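Local coordinates for protein papain-like cysteine protease (Porcine reproductive and respiratory syndrome virus, PDB 3MTV) that acts as a papain-like cysteine protease and metal-dependent nuclease, the nsp1-beta piece of the viral polyprotein, and probably blocks host mRNA export and interferon signalling, at residues S155-L160 against P169-L174; S67-R72 against D83-G88; L175-E180 against K192-G197; H46-P51 against F60-P65. All coordinates share one frame; numbering follows the deposited sequence.

Interaction 1. Residues S155-L160 against P169-L174; sequences SWIRHL and PGFEDL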
# COMPACT_ATOMS: atom_id res chain seq x y z
N SER A 155 -5.77 -2.58 12.40
CA SER A 155 -6.72 -1.52 12.00
C SER A 155 -7.28 -0.84 13.23
O SER A 155 -7.41 -1.44 14.34
CB SER A 155 -7.89 -2.10 11.23
OG SER A 155 -8.87 -1.14 10.88
N TRP A 156 -7.67 0.38 12.96
CA TRP A 156 -8.58 1.06 13.86
C TRP A 156 -10.07 0.76 13.78
O TRP A 156 -10.85 1.45 14.44
CB TRP A 156 -8.49 2.56 13.72
CG TRP A 156 -9.06 3.08 12.52
CD1 TRP A 156 -10.30 3.66 12.35
CD2 TRP A 156 -8.44 3.11 11.26
NE1 TRP A 156 -10.47 4.06 11.04
CE2 TRP A 156 -9.34 3.71 10.35
CE3 TRP A 156 -7.20 2.67 10.80
CZ2 TRP A 156 -9.02 3.90 9.03
CZ3 TRP A 156 -6.90 2.86 9.46
CH2 TRP A 156 -7.80 3.47 8.60
N ILE A 157 -10.48 -0.21 12.97
CA ILE A 157 -11.88 -0.44 12.74
C ILE A 157 -12.19 -1.72 13.38
O ILE A 157 -11.80 -2.81 12.88
CB ILE A 157 -12.20 -0.51 11.28
CG1 ILE A 157 -12.24 0.88 10.72
CG2 ILE A 157 -13.52 -1.12 11.01
CD1 ILE A 157 -11.44 0.96 9.49
N ARG A 158 -12.94 -1.57 14.46
CA ARG A 158 -13.42 -2.66 15.30
C ARG A 158 -14.92 -2.78 15.40
O ARG A 158 -15.73 -1.86 15.05
CB ARG A 158 -12.84 -2.62 16.68
CG ARG A 158 -11.51 -3.15 16.60
CD ARG A 158 -10.77 -2.85 17.92
NE ARG A 158 -9.42 -3.47 18.02
CZ ARG A 158 -8.65 -3.60 19.13
NH1 ARG A 158 -8.97 -3.16 20.35
NH2 ARG A 158 -7.50 -4.20 19.02
N HIS A 159 -15.22 -3.95 15.92
CA HIS A 159 -16.56 -4.36 16.00
C HIS A 159 -16.73 -5.44 17.05
O HIS A 159 -15.86 -6.25 17.32
CB HIS A 159 -16.96 -4.81 14.64
CG HIS A 159 -18.42 -5.06 14.52
ND1 HIS A 159 -18.94 -6.32 14.51
CD2 HIS A 159 -19.45 -4.20 14.35
CE1 HIS A 159 -20.26 -6.23 14.39
NE2 HIS A 159 -20.59 -4.96 14.27
N LEU A 160 -17.87 -5.48 17.71
CA LEU A 160 -18.05 -6.72 18.39
C LEU A 160 -19.45 -7.33 18.14
O LEU A 160 -20.36 -6.70 17.59
CB LEU A 160 -17.69 -6.56 19.83
CG LEU A 160 -18.59 -5.38 20.19
CD1 LEU A 160 -19.92 -5.96 20.61
CD2 LEU A 160 -18.10 -4.54 21.32
N PRO A 169 -18.61 -9.43 6.83
CA PRO A 169 -17.67 -9.75 5.76
C PRO A 169 -16.40 -8.98 5.99
O PRO A 169 -16.52 -7.75 6.12
CB PRO A 169 -18.33 -9.16 4.51
CG PRO A 169 -19.71 -8.94 4.87
CD PRO A 169 -19.86 -8.85 6.35
N GLY A 170 -15.25 -9.66 5.97
CA GLY A 170 -14.01 -8.96 6.28
C GLY A 170 -13.78 -8.73 7.76
O GLY A 170 -12.85 -8.08 8.15
N PHE A 171 -14.65 -9.24 8.61
CA PHE A 171 -14.31 -9.17 9.99
C PHE A 171 -13.80 -10.48 10.58
O PHE A 171 -14.20 -11.62 10.23
CB PHE A 171 -15.46 -8.66 10.83
CG PHE A 171 -15.76 -7.23 10.61
CD1 PHE A 171 -16.59 -6.85 9.62
CD2 PHE A 171 -15.21 -6.23 11.44
CE1 PHE A 171 -16.88 -5.42 9.45
CE2 PHE A 171 -15.45 -4.86 11.27
CZ PHE A 171 -16.30 -4.43 10.30
N GLU A 172 -12.97 -10.27 11.55
CA GLU A 172 -12.01 -11.23 11.90
C GLU A 172 -11.83 -11.20 13.40
O GLU A 172 -11.55 -10.19 14.00
CB GLU A 172 -10.77 -10.77 11.19
CG GLU A 172 -11.06 -10.46 9.71
CD GLU A 172 -10.96 -11.76 8.84
OE1 GLU A 172 -10.41 -12.69 9.52
OE2 GLU A 172 -11.37 -11.84 7.58
N ASP A 173 -12.04 -12.34 14.00
CA ASP A 173 -12.15 -12.42 15.42
C ASP A 173 -10.80 -12.04 15.94
O ASP A 173 -9.82 -12.65 15.64
CB ASP A 173 -12.41 -13.88 15.85
CG ASP A 173 -13.83 -14.35 15.57
OD1 ASP A 173 -14.15 -15.33 16.25
OD2 ASP A 173 -14.62 -13.83 14.72
N LEU A 174 -10.77 -11.09 16.82
CA LEU A 174 -9.57 -10.75 17.54
C LEU A 174 -9.44 -11.40 18.90
O LEU A 174 -8.52 -12.18 19.10
CB LEU A 174 -9.68 -9.30 17.86
CG LEU A 174 -8.36 -8.59 17.82
CD1 LEU A 174 -8.39 -7.53 18.84
CD2 LEU A 174 -7.25 -9.52 18.11

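Interaction 2. Residues S67-R72 against D83-G88; sequences SGVSMR and DTVPEG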
# COMPACT_ATOMS: atom_id res chain seq x y z
N SER A 67 -25.91 4.91 -4.23
CA SER A 67 -27.19 4.26 -3.88
C SER A 67 -26.95 3.28 -2.75
O SER A 67 -27.81 2.48 -2.30
CB SER A 67 -27.74 3.49 -5.12
OG SER A 67 -27.44 2.10 -5.06
N GLY A 68 -25.73 3.27 -2.32
CA GLY A 68 -25.36 2.30 -1.31
C GLY A 68 -24.69 2.98 -0.15
O GLY A 68 -24.80 4.21 0.08
N VAL A 69 -23.94 2.16 0.56
CA VAL A 69 -23.27 2.68 1.74
C VAL A 69 -21.72 2.54 1.78
O VAL A 69 -21.19 1.52 1.30
CB VAL A 69 -23.98 2.07 2.90
CG1 VAL A 69 -23.14 0.95 3.59
CG2 VAL A 69 -24.52 3.17 3.72
N SER A 70 -20.99 3.56 2.25
CA SER A 70 -19.49 3.49 2.33
C SER A 70 -18.88 3.24 3.74
O SER A 70 -19.49 3.64 4.75
CB SER A 70 -18.82 4.74 1.77
OG SER A 70 -17.48 4.39 1.43
N MET A 71 -17.74 2.56 3.84
CA MET A 71 -16.96 2.52 5.10
C MET A 71 -15.99 3.73 5.22
O MET A 71 -15.40 3.88 6.21
CB MET A 71 -16.24 1.20 5.48
CG MET A 71 -16.71 -0.08 4.81
SD MET A 71 -16.11 -1.61 5.65
CE MET A 71 -15.45 -0.93 7.16
N ARG A 72 -15.93 4.58 4.22
CA ARG A 72 -15.17 5.74 4.24
C ARG A 72 -15.72 6.94 4.92
O ARG A 72 -16.53 7.62 4.42
CB ARG A 72 -14.93 6.11 2.81
CG ARG A 72 -14.08 5.12 2.15
CD ARG A 72 -12.85 5.81 1.91
NE ARG A 72 -12.84 6.00 0.51
CZ ARG A 72 -12.13 6.91 -0.11
NH1 ARG A 72 -11.31 7.72 0.54
NH2 ARG A 72 -12.22 6.97 -1.44
N ASP A 83 -27.32 -3.86 4.80
CA ASP A 83 -27.28 -5.18 5.52
C ASP A 83 -25.82 -5.59 5.95
O ASP A 83 -25.65 -6.49 6.79
CB ASP A 83 -27.80 -6.39 4.69
CG ASP A 83 -28.95 -6.05 3.76
OD1 ASP A 83 -30.07 -5.80 4.33
OD2 ASP A 83 -28.73 -6.08 2.48
N THR A 84 -24.78 -5.06 5.30
CA THR A 84 -23.46 -5.82 5.19
C THR A 84 -22.16 -5.23 5.86
O THR A 84 -21.15 -5.87 6.00
CB THR A 84 -23.19 -6.20 3.70
OG1 THR A 84 -22.83 -5.03 2.97
CG2 THR A 84 -24.49 -6.70 3.00
N VAL A 85 -22.28 -4.01 6.31
CA VAL A 85 -21.34 -3.25 7.07
C VAL A 85 -21.96 -2.93 8.42
O VAL A 85 -23.23 -2.96 8.56
CB VAL A 85 -21.26 -2.00 6.30
CG1 VAL A 85 -21.35 -0.72 7.15
CG2 VAL A 85 -20.11 -2.08 5.43
N PRO A 86 -21.10 -2.61 9.43
CA PRO A 86 -21.72 -2.33 10.75
C PRO A 86 -22.50 -1.02 10.81
O PRO A 86 -22.32 -0.13 9.96
CB PRO A 86 -20.55 -2.42 11.76
CG PRO A 86 -19.53 -3.19 11.08
CD PRO A 86 -19.66 -2.86 9.54
N GLU A 87 -23.45 -0.91 11.76
CA GLU A 87 -24.25 0.33 11.70
C GLU A 87 -23.75 1.31 12.72
O GLU A 87 -24.11 2.49 12.70
CB GLU A 87 -25.78 0.13 11.72
CG GLU A 87 -26.35 -0.74 12.80
CD GLU A 87 -27.91 -1.01 12.64
OE1 GLU A 87 -28.81 -0.05 12.64
OE2 GLU A 87 -28.22 -2.23 12.48
N GLY A 88 -22.88 0.81 13.59
CA GLY A 88 -22.08 1.72 14.34
C GLY A 88 -22.59 1.71 15.76
O GLY A 88 -22.16 2.49 16.56

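Interaction 3. Residues L175-E180 against K192-G197; sequences LRIRVE and KIFRFG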
# COMPACT_ATOMS: atom_id res chain seq x y z
N LEU A 175 -10.27 -11.00 19.89
CA LEU A 175 -10.46 -11.82 21.15
C LEU A 175 -11.79 -11.80 21.80
O LEU A 175 -12.81 -11.27 21.23
CB LEU A 175 -9.54 -11.53 22.31
CG LEU A 175 -9.27 -10.04 22.46
CD1 LEU A 175 -10.11 -9.29 23.41
CD2 LEU A 175 -7.84 -9.84 22.89
N ARG A 176 -11.75 -12.41 23.01
CA ARG A 176 -13.01 -12.77 23.66
C ARG A 176 -12.96 -12.21 24.96
O ARG A 176 -11.89 -12.24 25.61
CB ARG A 176 -13.32 -14.27 23.65
CG ARG A 176 -13.89 -14.69 22.20
CD ARG A 176 -14.54 -16.09 22.14
NE ARG A 176 -14.21 -16.91 23.32
CZ ARG A 176 -14.92 -17.97 23.69
NH1 ARG A 176 -15.99 -18.35 22.99
NH2 ARG A 176 -14.56 -18.64 24.75
N ILE A 177 -14.09 -11.58 25.28
CA ILE A 177 -14.31 -11.05 26.65
C ILE A 177 -15.72 -11.23 27.22
O ILE A 177 -16.62 -11.77 26.57
CB ILE A 177 -14.07 -9.55 26.70
CG1 ILE A 177 -14.55 -8.92 25.43
CG2 ILE A 177 -12.61 -9.22 26.78
CD1 ILE A 177 -15.26 -7.66 25.63
N ARG A 178 -15.89 -10.68 28.40
CA ARG A 178 -17.08 -10.80 29.22
C ARG A 178 -17.32 -9.39 29.83
O ARG A 178 -16.38 -8.67 30.12
CB ARG A 178 -16.74 -11.71 30.43
CG ARG A 178 -17.88 -12.09 31.41
CD ARG A 178 -17.38 -12.56 32.79
NE ARG A 178 -16.06 -13.10 32.64
CZ ARG A 178 -15.16 -13.11 33.62
NH1 ARG A 178 -15.48 -12.62 34.79
NH2 ARG A 178 -13.94 -13.60 33.43
N VAL A 179 -18.55 -9.01 30.17
CA VAL A 179 -18.72 -7.77 30.90
C VAL A 179 -19.27 -7.95 32.31
O VAL A 179 -20.30 -8.56 32.42
CB VAL A 179 -19.76 -6.99 30.13
CG1 VAL A 179 -20.10 -5.68 30.83
CG2 VAL A 179 -19.24 -6.71 28.77
N GLU A 180 -18.68 -7.40 33.36
CA GLU A 180 -19.20 -7.67 34.70
C GLU A 180 -19.16 -6.44 35.62
O GLU A 180 -18.59 -5.43 35.31
CB GLU A 180 -18.43 -8.85 35.30
CG GLU A 180 -17.04 -8.47 35.92
CD GLU A 180 -16.16 -9.69 36.31
OE1 GLU A 180 -16.60 -10.82 35.94
OE2 GLU A 180 -15.03 -9.55 36.95
N LYS A 192 -7.65 -10.44 33.07
CA LYS A 192 -7.39 -9.03 32.96
C LYS A 192 -8.46 -8.09 32.37
O LYS A 192 -9.23 -8.38 31.50
CB LYS A 192 -6.07 -8.82 32.25
CG LYS A 192 -5.28 -7.69 32.82
CD LYS A 192 -3.83 -7.95 32.43
CE LYS A 192 -3.47 -9.47 32.38
NZ LYS A 192 -3.11 -10.00 33.75
N ILE A 193 -8.43 -6.90 32.89
CA ILE A 193 -9.24 -5.78 32.47
C ILE A 193 -8.83 -5.49 31.05
O ILE A 193 -7.65 -5.34 30.72
CB ILE A 193 -8.85 -4.62 33.42
CG1 ILE A 193 -7.97 -5.17 34.66
CG2 ILE A 193 -10.03 -4.04 34.04
CD1 ILE A 193 -6.22 -5.42 34.70
N PHE A 194 -9.80 -5.52 30.17
CA PHE A 194 -9.67 -5.07 28.77
C PHE A 194 -9.64 -3.52 28.57
O PHE A 194 -10.52 -2.72 29.01
CB PHE A 194 -10.83 -5.67 27.97
CG PHE A 194 -10.78 -5.41 26.48
CD1 PHE A 194 -9.78 -5.92 25.70
CD2 PHE A 194 -11.78 -4.66 25.85
CE1 PHE A 194 -9.75 -5.68 24.37
CE2 PHE A 194 -11.71 -4.38 24.58
CZ PHE A 194 -10.67 -4.88 23.83
N ARG A 195 -8.58 -3.14 27.90
CA ARG A 195 -8.22 -1.79 27.60
C ARG A 195 -8.45 -1.74 26.11
O ARG A 195 -7.63 -2.25 25.32
CB ARG A 195 -6.73 -1.55 27.92
CG ARG A 195 -6.36 -1.43 29.48
CD ARG A 195 -4.92 -0.75 29.77
NE ARG A 195 -3.97 -0.49 28.63
CZ ARG A 195 -3.03 -1.35 28.13
NH1 ARG A 195 -2.89 -2.58 28.64
NH2 ARG A 195 -2.22 -0.99 27.09
N PHE A 196 -9.60 -1.15 25.76
CA PHE A 196 -10.12 -0.83 24.44
C PHE A 196 -9.25 -0.20 23.37
O PHE A 196 -9.78 0.11 22.30
CB PHE A 196 -11.28 0.15 24.68
CG PHE A 196 -12.44 -0.54 25.29
CD1 PHE A 196 -13.37 -1.22 24.47
CD2 PHE A 196 -12.59 -0.62 26.66
CE1 PHE A 196 -14.42 -1.97 24.97
CE2 PHE A 196 -13.71 -1.37 27.23
CZ PHE A 196 -14.58 -2.04 26.36
N GLY A 197 -7.96 -0.06 23.64
CA GLY A 197 -6.98 0.65 22.83
C GLY A 197 -7.27 2.14 22.63
O GLY A 197 -8.44 2.59 22.76

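Interaction 4. Residues H46-P51 against F60-P65; sequences HTSFPP and FTFITP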
# COMPACT_ATOMS: atom_id res chain seq x y z
N HIS A 46 -12.17 1.58 -4.17
CA HIS A 46 -11.74 2.87 -3.64
C HIS A 46 -12.89 3.58 -3.08
O HIS A 46 -12.74 4.28 -2.14
CB HIS A 46 -11.09 3.62 -4.77
CG HIS A 46 -10.89 5.08 -4.56
ND1 HIS A 46 -9.73 5.58 -4.02
CD2 HIS A 46 -11.64 6.15 -4.92
CE1 HIS A 46 -9.77 6.89 -4.03
NE2 HIS A 46 -10.93 7.27 -4.57
N THR A 47 -14.06 3.40 -3.68
CA THR A 47 -15.26 4.09 -3.24
C THR A 47 -15.74 3.54 -1.91
O THR A 47 -16.17 4.29 -0.99
CB THR A 47 -16.36 4.09 -4.32
OG1 THR A 47 -16.15 5.25 -5.14
CG2 THR A 47 -17.69 4.30 -3.68
N SER A 48 -15.65 2.25 -1.73
CA SER A 48 -16.24 1.80 -0.50
C SER A 48 -15.37 1.42 0.72
O SER A 48 -15.81 1.44 1.86
CB SER A 48 -17.37 0.81 -0.82
OG SER A 48 -16.89 -0.06 -1.76
N PHE A 49 -14.09 1.15 0.52
CA PHE A 49 -13.23 0.80 1.68
C PHE A 49 -12.19 1.79 2.12
O PHE A 49 -12.04 2.83 1.51
CB PHE A 49 -12.55 -0.48 1.42
CG PHE A 49 -13.47 -1.55 1.14
CD1 PHE A 49 -13.89 -1.78 -0.14
CD2 PHE A 49 -13.99 -2.29 2.16
CE1 PHE A 49 -14.80 -2.79 -0.42
CE2 PHE A 49 -14.88 -3.33 1.88
CZ PHE A 49 -15.26 -3.58 0.58
N PRO A 50 -11.55 1.54 3.27
CA PRO A 50 -10.51 2.54 3.50
C PRO A 50 -9.13 2.01 3.02
O PRO A 50 -8.91 0.77 2.98
CB PRO A 50 -10.56 2.66 5.03
CG PRO A 50 -10.94 1.20 5.49
CD PRO A 50 -11.88 0.72 4.49
N PRO A 51 -8.16 2.91 2.81
CA PRO A 51 -6.86 2.57 2.26
C PRO A 51 -6.22 1.52 3.11
O PRO A 51 -6.51 1.49 4.22
CB PRO A 51 -6.12 3.83 2.45
CG PRO A 51 -7.04 4.89 3.00
CD PRO A 51 -8.07 4.13 3.62
N PHE A 60 -18.09 -9.86 -0.97
CA PHE A 60 -18.94 -8.70 -0.74
C PHE A 60 -19.96 -8.53 -1.84
O PHE A 60 -19.75 -9.09 -2.89
CB PHE A 60 -18.12 -7.40 -0.78
CG PHE A 60 -17.20 -7.22 0.41
CD1 PHE A 60 -16.05 -8.01 0.56
CD2 PHE A 60 -17.47 -6.28 1.37
CE1 PHE A 60 -15.20 -7.84 1.64
CE2 PHE A 60 -16.63 -6.11 2.42
CZ PHE A 60 -15.50 -6.89 2.55
N THR A 61 -20.99 -7.70 -1.67
CA THR A 61 -21.93 -7.66 -2.73
C THR A 61 -22.21 -6.20 -3.10
O THR A 61 -22.28 -5.39 -2.24
CB THR A 61 -23.10 -8.73 -2.45
OG1 THR A 61 -24.02 -8.17 -1.55
CG2 THR A 61 -22.62 -10.27 -1.83
N PHE A 62 -22.26 -5.82 -4.37
CA PHE A 62 -22.18 -4.39 -4.75
C PHE A 62 -23.50 -4.03 -5.38
O PHE A 62 -24.27 -4.92 -5.60
CB PHE A 62 -20.91 -4.12 -5.60
CG PHE A 62 -19.65 -4.57 -4.90
CD1 PHE A 62 -19.24 -5.93 -4.92
CD2 PHE A 62 -18.94 -3.67 -4.06
CE1 PHE A 62 -18.09 -6.42 -4.15
CE2 PHE A 62 -17.84 -4.13 -3.29
CZ PHE A 62 -17.42 -5.52 -3.35
N ILE A 63 -23.81 -2.76 -5.58
CA ILE A 63 -25.19 -2.37 -5.92
C ILE A 63 -25.00 -1.05 -6.60
O ILE A 63 -23.92 -0.59 -6.72
CB ILE A 63 -26.23 -2.18 -4.68
CG1 ILE A 63 -26.10 -0.76 -4.05
CG2 ILE A 63 -26.31 -3.48 -3.68
CD1 ILE A 63 -27.36 -0.13 -3.27
N THR A 64 -25.99 -0.38 -7.09
CA THR A 64 -25.52 0.58 -8.06
C THR A 64 -24.81 1.80 -7.39
O THR A 64 -25.24 2.29 -6.36
CB THR A 64 -26.64 0.91 -9.18
OG1 THR A 64 -27.22 2.22 -9.00
CG2 THR A 64 -27.78 -0.22 -9.25
N PRO A 65 -23.68 2.25 -7.97
CA PRO A 65 -23.06 3.57 -7.63
C PRO A 65 -24.04 4.69 -7.20
O PRO A 65 -25.02 4.97 -7.96
CB PRO A 65 -22.36 3.98 -8.97
CG PRO A 65 -21.90 2.55 -9.54
CD PRO A 65 -22.83 1.46 -8.90

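Interaction 1. Residues S155-L160 against P169-L174
His159 and Phe171 are the closest backbone pair, with CA atoms 8.0 Å apart. That is too far for paired strands, and no hydrogen bond joins the two segments. Strand 145-150 runs between them. It bonds to Ile157 through Phe150, to His159 through Gln148 and to Leu174 through Ile147. The contact is therefore made across this middle strand by side chains. CE2 of Phe171 comes within 3.7 Å of CB of His159. The two rings are tilted at 46°, with centroids 5.3 Å apart, and neither lies flat on the other. With CG anti to its carbonyl carbon (chi1 -70°), the Phe171 ring is carried toward segment 155-160, where CE2 also reaches CG2 of Ile157 at 4.2 Å. This is the antiparallel sheet of the papain-like protease fold. His159 is probably the catalytic histidine, and its side chain comes within about 3 Å of that of Cys90, the likely nucleophile, measured between nearest atoms. Pro86 touches both His159 and Phe171. Further along, Leu174 CD1 sits over one face of the Arg158 guanidinium, 3.5 Å from NH2. The arginine is extended from CG to NE, and its NH1 hydrogen-bonds to Tyr202 OH.

Interaction 2. Residues S67-R72 against D83-G88
Val85 projects its branches at Met71 and Val69, and these three side chains carry the contact. Met71 and Val85 lie alongside each other and point in opposite directions. The CG2 methyl of Val85 meets two consecutive atoms of the methionine, 4.0 Å from Met71 CG and 4.0 Å from Met71 SD. Met71 CG stands beside its own backbone N, and the chain then bends at chi3 (11°), so that CE curls back toward CB. The other branch of Val85 faces Val69. Here CG1 of Val85 and CG1 of Val69 are 4.3 Å apart, methyl against methyl. All of this is apolar, and no hydrogen bond crosses between the segments. From Ser70 to Arg72 the backbone turns. Ser70 OG accepts a nearly straight bond from Arg72 N (3.2 Å, 167°), which makes an ST turn. Ser70 OG also bonds to Thr47 O. The contact lies near the surface. It closes the loop from 67-72 to 83-88. Within it strand 77-78 pairs antiparallel with 68-69, Gly68 bonding to Gly78. Residues 83-88 then lead on toward helix 100-112. Met71 also bonds through its backbone to Ser48, at the end of helix 39-48.

Interaction 3. Residues L175-E180 against K192-G197
Ile177 and Phe194 are the nearest backbone pair, their CA atoms 7.9 Å apart, and no hydrogen bond crosses between the segments. Segment 175-180 lies in strand 171-181 of the antiparallel sheet of the papain-like protease fold, and 192-197 starts on its short edge strand 192-193, with strand 135-139 between the two. Phe194, just past that edge strand, reaches across strand 135-139 to strand 171-181. Its CG is anti to the backbone N (chi1 -174°), which carries the ring toward Leu175 and Ile177. CD1 of Leu175 touches the ring obliquely, 3.8 Å from CE1 of Phe194. Ile177 meets the root of the same side chain, its CG2 lying 4.1 Å from CB of Phe194. The isoleucine and the phenylalanine cross at about a right angle. Phe194 is buried, as is Ile177. Leu175 and Ile177 also rest on Ile147, so the apolar group joins two strands, 145-150 and 171-181, to the loop after 192-193. The sheet's other side carries charge: Arg178 NE pairs with Asp140 OD2, and Glu180 OE2 with Arg136 NH2. Phe194 O accepts a bond from Gln127 NE2 of helix 124-131, and Tyr202, near the C terminus, touches both Phe194 and Phe196. Within the 192-197 segment, CD2 of Phe194 stands 3.7 Å above the centre of the Phe196 ring.

Interaction 4. Residues H46-P51 against F60-P65
Phe49 and Phe60 form a T-shaped pair, with the edge of Phe49 directed at one face of Phe60. The ring planes are at 88° and the centroids 5.0 Å apart. CZ of Phe49 sits 3.4 Å above the plane of the Phe60 ring, displaced toward its rim. The two side chains come from opposite directions. In each, CG lies beside the backbone N (chi1 -56° for Phe49), which points the rings at one another. Phe62 adds a third ring. Its CE2 meets CE1 of Phe49 edge to edge at 4.4 Å, and the neighbouring Ser48 OG lies near the same ring edge. The result is a small aromatic cluster with little polar content across the contact. It ties the end of helix 39-48 to the loop between strands 54-56 and 68-69. Phe49 is the first residue beyond the helix to leave helical backbone angles, so its side chain starts from the loop just past the helix. Further out, His46 packs edge-to-face with Trp21 of strand 18-23. Pro51, two residues past Phe49, touches Val29 of the second subunit. The contact lies away from the protease active site. The polar end of Ser48 is held within its own helix, where OG hydrogen-bonds to Arg44 O.

How the interactions relate
From the N terminus the four contacts come in series, and none nests in or crosses another. Interaction 4 closes first, joining the end of helix 39-48 to the loop after strand 54-56. Interaction 2 follows and closes the loop in which strand 77-78 returns to pair with 68-69. Their centres are 9 Å apart, and Ser70 and Arg72 bond to backbone carbonyls of helix 39-48. Interaction 1 closes the loop between strands 158-162 and 171-181 and meets interaction 2 at Pro86. Interaction 3 joins the further part of strand 171-181 to the segment just after strand 192-193. Interactions 1 and 3 share one sheet, while interactions 2 and 4 lie beyond the chain's centre from interaction 3.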